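Local coordinates for protein alpha-1,2-Mannosidase (Trichoderma reesei, PDB 1HCU) that probably trims alpha-1,2-linked mannose residues from N-linked oligosaccharides, as a calcium-dependent glycosidase of family 47, at residues N28-H32 against F33-H37. Numbering follows the deposited sequence.
Sequences NAYHH and FAFPH
Y30 reaches forward from the last turn of its helix and hands its hydroxyl hydrogen to the backbone carbonyl of H37, with OH 2.6 Å from O and nearly in line with the C=O bond. With CG anti to the backbone N (chi1 165°), the phenol runs on past the helix end, long enough to meet the loop in the plane of its own ring. The CB of F35 makes an off-centre CH-pi contact over the tyrosine ring, and the two rings meet obliquely, Y30 CE1 being 3.6 Å from F35 CD2. At A34 a methyl is all that meets the phenol, its CB 3.6 Å from Y30 CD2. A phenylalanine in place of Y30 would keep the ring but would probably leave the H37 carbonyl without this donor and the loop less firmly tied to the helix.

Y30 O accepts two hydrogen bonds, from A34 N and, at 2.8 Å, from F35 N, which approach from opposite faces of its plane as A34 leaves helical geometry. H31 turns an edge toward the F35 face in an offset edge-to-face pair, the planes at 82°, completing an aromatic cluster with Y30 at the C-terminal end of helix 13-33. H32 likewise brings an edge, its ND1 over the centre of F33; the broad phenyl faces suit both imidazoles.

Beyond the contact, H37 ND1 bonds to D49. The stretch joins helix 13-33 to strand 39-41, whose L40 touches A29, Y30, F33 and A34; helix 56-67 meets Y30 and F35 through A58, and helix 71-80 brings Y80 edge-to-face with F35 and T76 against H31.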
# COMPACT_ATOMS: atom_id res chain seq x y z
N ASN A 28 6.10 15.17 15.81
CA ASN A 28 5.96 16.15 16.89
C ASN A 28 4.52 16.67 16.92
O ASN A 28 3.86 16.69 17.97
CB ASN A 28 6.90 17.35 16.68
CG ASN A 28 8.36 16.99 16.84
OD1 ASN A 28 9.24 17.79 16.51
ND2 ASN A 28 8.64 15.80 17.35
N ALA A 29 4.05 17.11 15.76
CA ALA A 29 2.70 17.63 15.65
C ALA A 29 1.68 16.57 16.05
O ALA A 29 0.75 16.85 16.82
CB ALA A 29 2.44 18.12 14.24
N TYR A 30 1.84 15.35 15.54
CA TYR A 30 0.89 14.29 15.87
C TYR A 30 0.93 13.95 17.36
O TYR A 30 -0.12 13.78 17.99
CB TYR A 30 1.18 13.02 15.05
CG TYR A 30 0.49 11.79 15.60
CD1 TYR A 30 1.18 10.86 16.38
CD2 TYR A 30 -0.88 11.59 15.41
CE1 TYR A 30 0.54 9.77 16.97
CE2 TYR A 30 -1.54 10.50 16.00
CZ TYR A 30 -0.83 9.60 16.78
OH TYR A 30 -1.47 8.56 17.39
N HIS A 31 2.13 13.84 17.90
CA HIS A 31 2.30 13.50 19.31
C HIS A 31 1.68 14.54 20.23
O HIS A 31 1.07 14.20 21.24
CB HIS A 31 3.79 13.37 19.63
CG HIS A 31 4.07 12.93 21.04
ND1 HIS A 31 5.28 13.13 21.65
CD2 HIS A 31 3.29 12.29 21.94
CE1 HIS A 31 5.24 12.63 22.88
NE2 HIS A 31 4.04 12.11 23.08
N HIS A 32 1.83 15.80 19.87
CA HIS A 32 1.32 16.89 20.69
C HIS A 32 -0.17 17.22 20.57
O HIS A 32 -0.80 17.59 21.56
CB HIS A 32 2.14 18.15 20.43
CG HIS A 32 1.89 19.24 21.43
ND1 HIS A 32 0.67 19.88 21.55
CD2 HIS A 32 2.69 19.79 22.37
CE1 HIS A 32 0.74 20.77 22.52
NE2 HIS A 32 1.95 20.73 23.04
N PHE A 33 -0.74 17.07 19.38
CA PHE A 33 -2.15 17.42 19.20
C PHE A 33 -3.15 16.28 18.98
O PHE A 33 -4.36 16.48 19.17
CB PHE A 33 -2.30 18.42 18.05
CG PHE A 33 -1.56 19.71 18.25
CD1 PHE A 33 -0.34 19.93 17.63
CD2 PHE A 33 -2.12 20.74 19.00
CE1 PHE A 33 0.33 21.15 17.76
CE2 PHE A 33 -1.47 21.96 19.14
CZ PHE A 33 -0.24 22.17 18.52
N ALA A 34 -2.67 15.10 18.59
CA ALA A 34 -3.57 13.98 18.32
C ALA A 34 -3.37 12.71 19.13
O ALA A 34 -4.34 12.06 19.51
CB ALA A 34 -3.52 13.65 16.83
N PHE A 35 -2.11 12.34 19.37
CA PHE A 35 -1.81 11.13 20.13
C PHE A 35 -2.64 11.07 21.42
O PHE A 35 -2.82 12.08 22.11
CB PHE A 35 -0.32 11.10 20.44
CG PHE A 35 0.14 9.85 21.13
CD1 PHE A 35 0.39 9.85 22.50
CD2 PHE A 35 0.32 8.67 20.41
CE1 PHE A 35 0.83 8.69 23.14
CE2 PHE A 35 0.76 7.51 21.04
CZ PHE A 35 1.01 7.52 22.41
N PRO A 36 -3.15 9.87 21.78
CA PRO A 36 -3.05 8.57 21.11
C PRO A 36 -4.16 8.30 20.09
O PRO A 36 -4.40 7.16 19.72
CB PRO A 36 -3.13 7.57 22.26
CG PRO A 36 -2.98 8.40 23.52
CD PRO A 36 -3.64 9.69 23.15
N HIS A 37 -4.85 9.34 19.64
CA HIS A 37 -5.92 9.16 18.66
C HIS A 37 -5.30 8.69 17.34
O HIS A 37 -4.09 8.70 17.19
CB HIS A 37 -6.69 10.47 18.48
CG HIS A 37 -7.46 10.87 19.71
ND1 HIS A 37 -8.64 10.27 20.08
CD2 HIS A 37 -7.18 11.79 20.67
CE1 HIS A 37 -9.06 10.79 21.22
NE2 HIS A 37 -8.19 11.71 21.60